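PDB 3DBO: uncharacterized protein from Mycobacterium tuberculosis, which is the probable toxin of the VapBC5 toxin-antitoxin pair, a PIN-family, magnesium-dependent ribonuclease with limited activity on RNA. Local coordinates for residues A126-T131 with S144-R149; I113-I118 with D134-L139; G23-S28 with D46-T51; D91-M96 with A119-S124. All blocks are in the same frame, centred on the assembly; numbering follows the deposited sequence. Where two conformers were deposited one is given.

Contact 1: A126-T131 with S144-R149; sequences ALPVIT and SVEIIR. With NA (sodium ion), chain D.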
loop_
_atom_site.group_PDB
_atom_site.type_symbol
_atom_site.label_atom_id
_atom_site.label_comp_id
_atom_site.label_asym_id
_atom_site.label_seq_id
_atom_site.Cartn_x
_atom_site.Cartn_y
_atom_site.Cartn_z
ATOM N N ALA B 126 -2.625 14.115 -4.474
ATOM C CA ALA B 126 -2.730 14.038 -5.928
ATOM C C ALA B 126 -1.653 13.097 -6.489
ATOM O O ALA B 126 -0.934 13.424 -7.455
ATOM C CB ALA B 126 -2.664 15.430 -6.552
ATOM N N LEU B 127 -1.523 11.936 -5.850
ATOM C CA LEU B 127 -0.625 10.878 -6.293
ATOM C C LEU B 127 -1.395 9.593 -6.540
ATOM O O LEU B 127 -2.405 9.320 -5.872
ATOM C CB LEU B 127 0.467 10.602 -5.254
ATOM C CG LEU B 127 1.420 11.743 -4.878
ATOM C CD1 LEU B 127 2.110 11.395 -3.592
ATOM C CD2 LEU B 127 2.414 12.049 -5.988
ATOM N N PRO B 128 -0.932 8.790 -7.510
ATOM C CA PRO B 128 -1.570 7.523 -7.763
ATOM C C PRO B 128 -1.202 6.466 -6.723
ATOM O O PRO B 128 -0.107 6.510 -6.151
ATOM C CB PRO B 128 -0.997 7.122 -9.138
ATOM C CG PRO B 128 0.321 7.734 -9.190
ATOM C CD PRO B 128 0.212 9.030 -8.418
ATOM N N VAL B 129 -2.107 5.521 -6.503
ATOM C CA VAL B 129 -1.831 4.328 -5.722
ATOM C C VAL B 129 -1.261 3.238 -6.648
ATOM O O VAL B 129 -1.857 2.926 -7.687
ATOM C CB VAL B 129 -3.116 3.765 -5.057
ATOM C CG1 VAL B 129 -2.788 2.451 -4.338
ATOM C CG2 VAL B 129 -3.734 4.780 -4.070
ATOM N N ILE B 130 -0.115 2.674 -6.261
ATOM C CA ILE B 130 0.518 1.577 -6.994
ATOM C C ILE B 130 0.164 0.308 -6.250
ATOM O O ILE B 130 0.508 0.165 -5.062
ATOM C CB ILE B 130 2.058 1.791 -7.097
ATOM C CG1 ILE B 130 2.386 3.255 -7.419
ATOM C CG2 ILE B 130 2.687 0.863 -8.134
ATOM C CD1 ILE B 130 1.711 3.800 -8.670
ATOM N N THR B 131 -0.526 -0.613 -6.926
ATOM C CA THR B 131 -1.013 -1.823 -6.278
ATOM C C THR B 131 -0.798 -3.072 -7.126
ATOM O O THR B 131 -0.873 -3.025 -8.358
ATOM C CB THR B 131 -2.516 -1.699 -5.792
ATOM O OG1 THR B 131 -2.892 -2.846 -5.020
ATOM C CG2 THR B 131 -3.500 -1.545 -6.948
ATOM N N SER B 144 -9.502 12.797 -7.808
ATOM C CA SER B 144 -8.160 12.635 -7.298
ATOM C C SER B 144 -7.677 11.186 -7.211
ATOM O O SER B 144 -6.528 10.981 -6.865
ATOM C CB SER B 144 -7.985 13.377 -5.960
ATOM O OG SER B 144 -8.370 14.733 -6.151
ATOM N N VAL B 145 -8.529 10.203 -7.547
ATOM C CA VAL B 145 -8.123 8.768 -7.490
ATOM C C VAL B 145 -7.496 8.323 -8.821
ATOM O O VAL B 145 -8.105 8.489 -9.876
ATOM C CB VAL B 145 -9.297 7.830 -7.071
ATOM C CG1 VAL B 145 -8.909 6.325 -7.198
ATOM C CG2 VAL B 145 -9.727 8.159 -5.599
ATOM N N GLU B 146 -6.269 7.801 -8.772
ATOM C CA GLU B 146 -5.696 7.096 -9.940
ATOM C C GLU B 146 -5.062 5.816 -9.400
ATOM O O GLU B 146 -4.277 5.867 -8.454
ATOM C CB GLU B 146 -4.630 8.026 -10.581
ATOM C CG GLU B 146 -3.721 7.464 -11.705
ATOM C CD GLU B 146 -2.553 8.416 -12.077
ATOM O OE1 GLU B 146 -2.517 9.569 -11.609
ATOM O OE2 GLU B 146 -1.652 8.009 -12.843
ATOM N N ILE B 147 -5.465 4.674 -9.949
ATOM C CA ILE B 147 -4.973 3.370 -9.517
ATOM C C ILE B 147 -4.061 2.809 -10.634
ATOM O O ILE B 147 -4.447 2.828 -11.783
ATOM C CB ILE B 147 -6.141 2.387 -9.294
ATOM C CG1 ILE B 147 -7.136 2.980 -8.260
ATOM C CG2 ILE B 147 -5.654 1.008 -8.809
ATOM C CD1 ILE B 147 -6.438 3.381 -6.899
ATOM N N ILE B 148 -2.873 2.331 -10.268
ATOM C CA ILE B 148 -1.929 1.727 -11.224
ATOM C C ILE B 148 -1.671 0.294 -10.786
ATOM O O ILE B 148 -1.100 0.056 -9.728
ATOM C CB ILE B 148 -0.625 2.552 -11.304
ATOM C CG1 ILE B 148 -0.933 3.980 -11.760
ATOM C CG2 ILE B 148 0.407 1.889 -12.264
ATOM C CD1 ILE B 148 0.240 4.966 -11.606
ATOM N N ARG B 149 -2.147 -0.666 -11.580
ATOM C CA ARG B 149 -2.037 -2.070 -11.220
ATOM C C ARG B 149 -0.738 -2.656 -11.766
ATOM O O ARG B 149 -0.517 -2.647 -12.980
ATOM C CB ARG B 149 -3.218 -2.866 -11.741
ATOM C CG ARG B 149 -4.498 -2.279 -11.298
ATOM C CD ARG B 149 -5.570 -3.270 -11.081
ATOM N NE ARG B 149 -6.743 -2.513 -10.661
ATOM C CZ ARG B 149 -7.149 -2.372 -9.411
ATOM N NH1 ARG B 149 -6.531 -2.964 -8.382
ATOM N NH2 ARG B 149 -8.211 -1.653 -9.195
HETATM NA NA NA D . -4.961 8.669 -6.298
HETATM O O HOH W 1 -6.308 7.250 -4.385
#

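Contact 2: I113-I118 with D134-L139; sequences INDLWI and DDFAAL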
loop_
_atom_site.group_PDB
_atom_site.type_symbol
_atom_site.label_atom_id
_atom_site.label_comp_id
_atom_site.label_asym_id
_atom_site.label_seq_id
_atom_site.Cartn_x
_atom_site.Cartn_y
_atom_site.Cartn_z
ATOM N N ILE B 113 -11.087 -1.241 4.745
ATOM C CA ILE B 113 -10.952 0.095 5.344
ATOM C C ILE B 113 -9.501 0.613 5.323
ATOM O O ILE B 113 -9.270 1.799 5.083
ATOM C CB ILE B 113 -11.612 0.214 6.751
ATOM C CG1 ILE B 113 -11.775 1.687 7.139
ATOM C CG2 ILE B 113 -10.801 -0.517 7.803
ATOM C CD1 ILE B 113 -12.737 1.932 8.302
ATOM N N ASN B 114 -8.531 -0.275 5.539
ATOM C CA ASN B 114 -7.139 0.137 5.536
ATOM C C ASN B 114 -6.690 0.521 4.123
ATOM O O ASN B 114 -5.920 1.450 3.968
ATOM C CB ASN B 114 -6.232 -0.926 6.134
ATOM C CG ASN B 114 -6.041 -0.756 7.636
ATOM O OD1 ASN B 114 -6.659 0.113 8.268
ATOM N ND2 ASN B 114 -5.165 -1.585 8.213
ATOM N N ASP B 115 -7.216 -0.165 3.107
ATOM C CA ASP B 115 -6.982 0.276 1.717
ATOM C C ASP B 115 -7.603 1.634 1.421
ATOM O O ASP B 115 -7.010 2.441 0.704
ATOM C CB ASP B 115 -7.448 -0.770 0.686
ATOM C CG ASP B 115 -6.422 -1.896 0.500
ATOM O OD1 ASP B 115 -5.267 -1.758 0.987
ATOM O OD2 ASP B 115 -6.762 -2.914 -0.129
ATOM N N LEU B 116 -8.756 1.921 2.022
ATOM C CA LEU B 116 -9.366 3.254 1.830
ATOM C C LEU B 116 -8.508 4.368 2.430
ATOM O O LEU B 116 -8.363 5.439 1.823
ATOM C CB LEU B 116 -10.797 3.307 2.385
ATOM C CG LEU B 116 -11.613 4.552 1.981
ATOM C CD1 LEU B 116 -11.754 4.705 0.428
ATOM C CD2 LEU B 116 -12.993 4.448 2.670
ATOM N N TRP B 117 -7.924 4.118 3.607
ATOM C CA TRP B 117 -6.934 5.040 4.189
ATOM C C TRP B 117 -5.732 5.268 3.261
ATOM O O TRP B 117 -5.295 6.387 3.069
ATOM C CB TRP B 117 -6.479 4.563 5.591
ATOM C CG TRP B 117 -7.528 4.786 6.677
ATOM C CD1 TRP B 117 -8.199 3.843 7.403
ATOM C CD2 TRP B 117 -7.973 6.057 7.154
ATOM N NE1 TRP B 117 -9.056 4.465 8.324
ATOM C CE2 TRP B 117 -8.936 5.822 8.170
ATOM C CE3 TRP B 117 -7.664 7.380 6.801
ATOM C CZ2 TRP B 117 -9.594 6.873 8.847
ATOM C CZ3 TRP B 117 -8.328 8.435 7.479
ATOM C CH2 TRP B 117 -9.263 8.160 8.498
ATOM N N ILE B 118 -5.208 4.201 2.674
ATOM C CA ILE B 118 -4.128 4.337 1.699
ATOM C C ILE B 118 -4.538 5.223 0.518
ATOM O O ILE B 118 -3.824 6.178 0.185
ATOM C CB ILE B 118 -3.622 2.967 1.225
ATOM C CG1 ILE B 118 -2.924 2.250 2.396
ATOM C CG2 ILE B 118 -2.601 3.138 0.072
ATOM C CD1 ILE B 118 -2.685 0.738 2.112
ATOM N N ASP B 134 -6.318 -6.332 -6.229
ATOM C CA ASP B 134 -7.520 -5.837 -6.927
ATOM C C ASP B 134 -8.517 -5.001 -6.120
ATOM O O ASP B 134 -9.660 -4.822 -6.547
ATOM C CB ASP B 134 -8.256 -6.996 -7.642
ATOM C CG ASP B 134 -8.907 -8.000 -6.680
ATOM O OD1 ASP B 134 -8.776 -7.874 -5.430
ATOM O OD2 ASP B 134 -9.565 -8.941 -7.194
ATOM N N ASP B 135 -8.091 -4.474 -4.973
ATOM C CA ASP B 135 -9.024 -3.854 -4.033
ATOM C C ASP B 135 -9.434 -2.425 -4.376
ATOM O O ASP B 135 -10.507 -1.967 -3.983
ATOM C CB ASP B 135 -8.463 -3.878 -2.607
ATOM C CG ASP B 135 -9.529 -3.564 -1.544
ATOM O OD1 ASP B 135 -10.737 -3.809 -1.779
ATOM O OD2 ASP B 135 -9.157 -3.085 -0.454
ATOM N N PHE B 136 -8.573 -1.711 -5.071
ATOM C CA PHE B 136 -8.781 -0.276 -5.240
ATOM C C PHE B 136 -9.681 0.005 -6.429
ATOM O O PHE B 136 -10.106 1.136 -6.650
ATOM C CB PHE B 136 -7.437 0.403 -5.398
ATOM C CG PHE B 136 -6.603 0.389 -4.155
ATOM C CD1 PHE B 136 -6.707 1.422 -3.229
ATOM C CD2 PHE B 136 -5.723 -0.656 -3.894
ATOM C CE1 PHE B 136 -5.934 1.419 -2.084
ATOM C CE2 PHE B 136 -4.960 -0.671 -2.731
ATOM C CZ PHE B 136 -5.053 0.379 -1.829
ATOM N N ALA B 137 -9.981 -1.057 -7.179
ATOM C CA ALA B 137 -10.828 -1.013 -8.375
ATOM C C ALA B 137 -12.143 -0.307 -8.172
ATOM O O ALA B 137 -12.593 0.434 -9.046
ATOM C CB ALA B 137 -11.078 -2.426 -8.889
ATOM N N ALA B 138 -12.760 -0.508 -7.010
ATOM C CA ALA B 138 -14.048 0.101 -6.719
ATOM C C ALA B 138 -14.050 1.637 -6.747
ATOM O O ALA B 138 -15.100 2.250 -6.832
ATOM C CB ALA B 138 -14.546 -0.376 -5.370
ATOM N N LEU B 139 -12.880 2.238 -6.637
ATOM C CA LEU B 139 -12.734 3.693 -6.574
ATOM C C LEU B 139 -12.432 4.367 -7.920
ATOM O O LEU B 139 -12.319 5.596 -7.993
ATOM C CB LEU B 139 -11.622 4.033 -5.584
ATOM C CG LEU B 139 -11.949 3.796 -4.108
ATOM C CD1 LEU B 139 -10.683 3.838 -3.277
ATOM C CD2 LEU B 139 -12.902 4.885 -3.658
#

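Contact 3: G23-S28 with D46-T51; sequences GVLDTS and DRVATT. With NA (sodium ion), chain C.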
loop_
_atom_site.group_PDB
_atom_site.type_symbol
_atom_site.label_atom_id
_atom_site.label_comp_id
_atom_site.label_asym_id
_atom_site.label_seq_id
_atom_site.Cartn_x
_atom_site.Cartn_y
_atom_site.Cartn_z
ATOM N N GLY B 23 4.533 8.060 -7.043
ATOM C CA GLY B 23 3.377 7.273 -6.644
ATOM C C GLY B 23 3.506 6.711 -5.240
ATOM O O GLY B 23 4.581 6.737 -4.636
ATOM N N VAL B 24 2.393 6.193 -4.743
ATOM C CA VAL B 24 2.305 5.658 -3.390
ATOM C C VAL B 24 2.062 4.156 -3.412
ATOM O O VAL B 24 1.026 3.715 -3.889
ATOM C CB VAL B 24 1.144 6.353 -2.615
ATOM C CG1 VAL B 24 1.012 5.739 -1.223
ATOM C CG2 VAL B 24 1.370 7.849 -2.560
ATOM N N LEU B 25 3.026 3.373 -2.915
ATOM C CA LEU B 25 2.920 1.916 -2.866
ATOM C C LEU B 25 1.967 1.492 -1.763
ATOM O O LEU B 25 2.018 2.050 -0.666
ATOM C CB LEU B 25 4.303 1.303 -2.596
ATOM C CG LEU B 25 5.418 1.830 -3.503
ATOM C CD1 LEU B 25 6.787 1.440 -2.937
ATOM C CD2 LEU B 25 5.201 1.300 -4.942
ATOM N N ASP B 26 1.098 0.529 -2.066
ATOM C CA ASP B 26 0.247 -0.085 -1.056
ATOM C C ASP B 26 0.994 -1.280 -0.469
ATOM O O ASP B 26 2.157 -1.508 -0.826
ATOM C CB ASP B 26 -1.105 -0.475 -1.653
ATOM C CG ASP B 26 -1.055 -1.796 -2.425
ATOM O OD1 ASP B 26 0.033 -2.175 -2.903
ATOM O OD2 ASP B 26 -2.106 -2.466 -2.512
ATOM N N THR B 27 0.344 -2.074 0.378
ATOM C CA THR B 27 1.034 -3.209 0.999
ATOM C C THR B 27 1.311 -4.364 0.028
ATOM O O THR B 27 2.351 -5.014 0.122
ATOM C CB THR B 27 0.266 -3.699 2.244
ATOM O OG1 THR B 27 0.015 -2.562 3.091
ATOM C CG2 THR B 27 1.077 -4.709 3.005
ATOM N N SER B 28 0.383 -4.601 -0.907
ATOM C CA SER B 28 0.471 -5.729 -1.833
ATOM C C SER B 28 1.732 -5.747 -2.714
ATOM O O SER B 28 2.239 -6.824 -3.054
ATOM C CB SER B 28 -0.809 -5.813 -2.697
ATOM O OG SER B 28 -0.824 -4.784 -3.662
ATOM N N ASP B 46 8.701 6.984 -11.266
ATOM C CA ASP B 46 10.125 7.236 -11.066
ATOM C C ASP B 46 10.518 7.363 -9.602
ATOM O O ASP B 46 11.588 6.901 -9.212
ATOM C CB ASP B 46 10.537 8.507 -11.818
ATOM C CG ASP B 46 10.455 8.346 -13.328
ATOM O OD1 ASP B 46 10.746 7.229 -13.838
ATOM O OD2 ASP B 46 10.103 9.352 -13.993
ATOM N N ARG B 47 9.650 7.988 -8.808
ATOM C CA ARG B 47 9.884 8.185 -7.385
ATOM C C ARG B 47 8.716 7.554 -6.639
ATOM O O ARG B 47 7.576 7.759 -7.042
ATOM C CB ARG B 47 9.938 9.680 -7.067
ATOM C CG ARG B 47 11.177 10.420 -7.603
ATOM C CD ARG B 47 12.458 9.909 -6.929
ATOM N NE ARG B 47 13.532 10.898 -6.974
ATOM C CZ ARG B 47 13.759 11.805 -6.026
ATOM N NH1 ARG B 47 12.987 11.857 -4.948
ATOM N NH2 ARG B 47 14.761 12.661 -6.157
ATOM N N VAL B 48 8.999 6.785 -5.589
ATOM C CA VAL B 48 7.933 6.123 -4.803
ATOM C C VAL B 48 8.003 6.419 -3.298
ATOM O O VAL B 48 9.087 6.631 -2.744
ATOM C CB VAL B 48 7.879 4.583 -5.028
ATOM C CG1 VAL B 48 7.481 4.251 -6.466
ATOM C CG2 VAL B 48 9.215 3.902 -4.655
ATOM N N ALA B 49 6.832 6.462 -2.663
ATOM C CA ALA B 49 6.709 6.511 -1.197
ATOM C C ALA B 49 5.714 5.422 -0.782
ATOM O O ALA B 49 5.087 4.782 -1.633
ATOM C CB ALA B 49 6.214 7.891 -0.737
ATOM N N THR B 50 5.562 5.183 0.521
ATOM C CA THR B 50 4.442 4.367 0.951
ATOM C C THR B 50 3.705 5.144 2.058
ATOM O O THR B 50 3.928 6.364 2.218
ATOM C CB THR B 50 4.890 2.940 1.356
ATOM O OG1 THR B 50 3.745 2.108 1.559
ATOM C CG2 THR B 50 5.807 2.949 2.622
ATOM N N THR B 51 2.823 4.464 2.789
ATOM C CA THR B 51 2.113 5.160 3.851
ATOM C C THR B 51 2.311 4.437 5.174
ATOM O O THR B 51 2.826 3.312 5.232
ATOM C CB THR B 51 0.572 5.265 3.580
ATOM O OG1 THR B 51 -0.023 3.980 3.806
ATOM C CG2 THR B 51 0.248 5.747 2.123
HETATM NA NA NA C . 0.551 2.314 1.778
#

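Contact 4: D91-M96 with A119-S124; sequences DDAARM and AAVAAS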
loop_
_atom_site.group_PDB
_atom_site.type_symbol
_atom_site.label_atom_id
_atom_site.label_comp_id
_atom_site.label_asym_id
_atom_site.label_seq_id
_atom_site.Cartn_x
_atom_site.Cartn_y
_atom_site.Cartn_z
ATOM N N ASP B 91 -4.667 15.713 8.234
ATOM C CA ASP B 91 -6.003 16.282 8.081
ATOM C C ASP B 91 -6.538 16.141 6.651
ATOM O O ASP B 91 -7.709 15.810 6.447
ATOM C CB ASP B 91 -6.035 17.767 8.506
ATOM C CG ASP B 91 -5.705 17.963 9.982
ATOM O OD1 ASP B 91 -5.598 16.964 10.730
ATOM O OD2 ASP B 91 -5.547 19.130 10.404
ATOM N N ASP B 92 -5.682 16.402 5.668
ATOM C CA ASP B 92 -6.116 16.346 4.275
ATOM C C ASP B 92 -6.512 14.932 3.875
ATOM O O ASP B 92 -7.448 14.745 3.098
ATOM C CB ASP B 92 -5.030 16.886 3.333
ATOM C CG ASP B 92 -4.979 18.410 3.317
ATOM O OD1 ASP B 92 -5.924 19.065 3.810
ATOM O OD2 ASP B 92 -3.985 18.945 2.800
ATOM N N ALA B 93 -5.783 13.943 4.389
ATOM C CA ALA B 93 -6.106 12.539 4.106
ATOM C C ALA B 93 -7.437 12.190 4.760
ATOM O O ALA B 93 -8.253 11.487 4.183
ATOM C CB ALA B 93 -5.017 11.633 4.594
ATOM N N ALA B 94 -7.651 12.697 5.972
ATOM C CA ALA B 94 -8.886 12.447 6.695
ATOM C C ALA B 94 -10.085 12.988 5.930
ATOM O O ALA B 94 -11.099 12.325 5.838
ATOM C CB ALA B 94 -8.813 13.095 8.096
ATOM N N ARG B 95 -9.980 14.213 5.417
ATOM C CA ARG B 95 -11.086 14.794 4.650
ATOM C C ARG B 95 -11.374 13.998 3.385
ATOM O O ARG B 95 -12.537 13.769 3.030
ATOM C CB ARG B 95 -10.783 16.254 4.344
ATOM C CG ARG B 95 -10.735 17.101 5.637
ATOM C CD ARG B 95 -10.471 18.587 5.308
ATOM N NE ARG B 95 -10.269 19.346 6.540
ATOM C CZ ARG B 95 -9.094 19.822 6.954
ATOM N NH1 ARG B 95 -7.987 19.657 6.223
ATOM N NH2 ARG B 95 -9.034 20.492 8.101
ATOM N N MET B 96 -10.306 13.566 2.721
ATOM C CA MET B 96 -10.430 12.732 1.529
ATOM C C MET B 96 -11.107 11.397 1.848
ATOM O O MET B 96 -11.964 10.946 1.077
ATOM C CB MET B 96 -9.044 12.501 0.886
ATOM C CG MET B 96 -9.110 11.723 -0.471
ATOM S SD MET B 96 -10.114 12.545 -1.744
ATOM C CE MET B 96 -8.976 13.839 -2.231
ATOM N N ALA B 119 -5.692 4.916 -0.080
ATOM C CA ALA B 119 -6.221 5.677 -1.209
ATOM C C ALA B 119 -6.472 7.133 -0.810
ATOM O O ALA B 119 -6.180 8.045 -1.588
ATOM C CB ALA B 119 -7.500 5.044 -1.715
ATOM N N ALA B 120 -6.973 7.351 0.416
ATOM C CA ALA B 120 -7.201 8.720 0.907
ATOM C C ALA B 120 -5.903 9.516 1.002
ATOM O O ALA B 120 -5.835 10.678 0.594
ATOM C CB ALA B 120 -7.962 8.702 2.269
ATOM N N VAL B 121 -4.865 8.896 1.547
ATOM C CA VAL B 121 -3.565 9.540 1.636
ATOM C C VAL B 121 -3.031 9.910 0.235
ATOM O O VAL B 121 -2.646 11.073 -0.019
ATOM C CB VAL B 121 -2.549 8.628 2.403
ATOM C CG1 VAL B 121 -1.083 9.117 2.228
ATOM C CG2 VAL B 121 -2.936 8.551 3.911
ATOM N N ALA B 122 -3.014 8.928 -0.662
ATOM C CA ALA B 122 -2.536 9.174 -2.021
ATOM C C ALA B 122 -3.353 10.257 -2.732
ATOM O O ALA B 122 -2.767 11.229 -3.256
ATOM C CB ALA B 122 -2.524 7.851 -2.835
ATOM N N ALA B 123 -4.681 10.099 -2.766
ATOM C CA ALA B 123 -5.570 11.080 -3.424
ATOM C C ALA B 123 -5.415 12.488 -2.882
ATOM O O ALA B 123 -5.462 13.459 -3.642
ATOM C CB ALA B 123 -7.020 10.644 -3.355
ATOM N N SER B 124 -5.228 12.605 -1.563
ATOM C CA SER B 124 -5.130 13.919 -0.924
ATOM C C SER B 124 -3.828 14.635 -1.316
ATOM O O SER B 124 -3.721 15.852 -1.172
ATOM C CB SER B 124 -5.237 13.781 0.609
ATOM O OG SER B 124 -4.051 13.228 1.150
#

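Contact 1: A126-T131 with S144-R149
Strands 129-131 and 147-149 run parallel, their axes 4.9 Å apart and turned 23° to each other. Val129 N donates to Glu146 O at 2.9 Å, Ile148 N returns a bond to Val129 O, and Thr131 N closes the ladder on Ile148 O. The last is nearly straight, 172° at the hydrogen, and all three donors lie almost on the C=O axes. Just ahead of the ladder a sodium ion bridges the two segments, held by Leu127 O at 2.7 Å, Ser144 O at 2.9 Å and a water.

On one face sit Pro128, Ile130 and Ile148. Ile148 has CG1 anti to its carbonyl carbon and continues extended, so its CD1 reaches both neighbours: it lies 3.5 Å from Pro128 CB and equally close to Ile130 CD1, the latter a tight pair. The carboxylate end of Glu146 runs alongside the same proline, CD against CB. On the other face, Ile147 CD1 packs beside Val129 CB at 3.8 Å, while Ile147 CG2 sits centrally over the Arg149 guanidinium. Thr131 puts OG1 anti to its backbone N (chi1 -173°), which sends CG2 into the crowded position, 3.6 Å from Arg149 NH1, and leaves OG1 to bond Asp26, a predicted magnesium ligand. Ile130, Glu146 and Arg149 each have a second conformer. Strand 22-25 flanks 129-131 on its other side, and Ala122 of helix 113-124 packs on Val129. This is one edge of the PIN-domain parallel sheet, with helix 113-124 on one face and Asp26 near the C-terminal strand ends.

Contact 2: I113-I118 with D134-L139
Two carboxylates meet tip to tip: Asp115 OD2, from the helix that starts at Ile113, lies only 2.4 Å from Asp135 OD2 in the loop after strand 129-131. Their planes are turned 48° against each other. Oxygens this close would repel if both groups were fully charged, so one acid probably carries a proton. Arg112 serves both, with its side chain in a salt bridge to Asp115 OD1 and its backbone N bonded to Asp135 OD2. Asp135 arrives with CG anti to its backbone N (chi1 -166°), whereas Asp115 has CG beside its own N.

Phe136 comes in across Asp115 at about a right angle to the run of that side chain, its ring plane inclined 33° to the carboxylate. CZ lies 3.5 Å from Asp115 CG, while CE1 comes closer to the main chain, 3.2 Å from Asp115 O, so the ring spans from the acid to the helix backbone. Ile118 CG2 adds a looser touch on the same CZ at 4.2 Å. Farther along the loop the two leucines cross nearly perpendicularly, Leu116 CD1 to Leu139 CD1 at 4.0 Å. The Leu116 side chain starts away from the loop and bends back, whereas Leu139 starts toward the helix.

Asp26 also touches the Phe136 ring, at CE2. Asp26 and Asp115 are both predicted to bind magnesium, and clustered acids of this kind mark the PIN-domain nuclease centre; with no magnesium in the model, a shared proton and Arg112 may offset part of the negative charge.

Contact 3: G23-S28 with D46-T51
The tight part lies at the C-terminal ends of parallel strands 23-25 and 47-51, which twist by 46° against each other. Leu25 N donates to Ala49 O at 2.8 Å. Leu25 O is then held twice: Thr50 OG1 donates to it at 2.8 Å from well above the carbonyl plane, and a sodium ion binds it at 2.9 Å. Thr51 OG1 reaches the same ion at 2.7 Å, and Thr54 is a further ligand. Thr51 OG1 sits between backbone N and carbonyl carbon (chi1 74°), while Thr51 CG2 is pressed to 3.4 Å from Val24 CG1, a tight pair.

Mid-ladder, Ala49 N bonds Gly23 O at 3.0 Å. The contact loosens only at Gly23 N to Arg47 O, a longer, more bent bond, where the exposed Arg47 side chain leads away from strand 22-25. On the face of Leu25 and Val48, Leu25 CD1 meets Val48 CG2 at 3.9 Å.

Strand 22-25 lies between 47-51 and 129-131, with strand 86-87 on the far side of 47-51. Helix 113-124 covers Val24 and Thr51, and Thr51 N-caps helix 52-64. Another protein chain, probably antitoxin VapB5, packs aromatic side chains on Leu25, Arg47 and Val48 and adds an antiparallel strand at the latter two.

Contact 4: D91-M96 with A119-S124
Apolar packing carries most of this helix crossing. Met96 has CG anti to its backbone N (chi1 -175°) and then folds at both following torsions, so its CG rests 3.7 Å from Ala123 CB and its CE swings round beside the backbone of Ala123. One turn earlier Ala93 CB meets Val121 CG2 at 3.8 Å.

Methyl and methylene groups also lean directly on main chain. Ala120 CB sits 3.4 Å from Ala93 O, and Ser124 CB lies 3.5 Å from Asp92 O. With such short side chains the helices come close: their axes pass at 7.8 Å, and the CA atoms of Ala93 and Val121 are only 4.6 Å apart.

No hydrogen bond crosses; Ser124 OG and the Asp92-Arg95 pair find partners within their own helices. Ser124 OG turns back to donate to Val121 O at 2.8 Å, from above the carbonyl plane, and still lies against Ala93. Asp92 OD1 forms a salt bridge with Arg95 NH1, in the plane of the guanidinium at its edge.

The segments cross steeply, at 112°. This is alanine-mediated helix packing at the N-terminal end of helix 91-107, against a helix that itself lies on the central sheet of the PIN domain.

In the fold
From the N terminus, contact 3 comes first, closing the loop from strand 22-25 to 47-51 before any other opens. Contact 4 then spans from the start of helix 91-107 to the end of helix 113-124. Contact 2 opens on the first half of that latter helix and ends beyond strand 129-131, so it crosses contact 4; contact 1, joining 129-131 to 147-149, crosses contact 2 in turn but follows contact 4. Contacts 1 and 3 meet in one sheet through neighbouring strands 129-131 and 22-25. Helix 113-124 ties the set together: Ala122 touches both sheet contacts, while Asp26, Thr131 and Phe136 gather contacts 1, 2 and 3 around the acidic site.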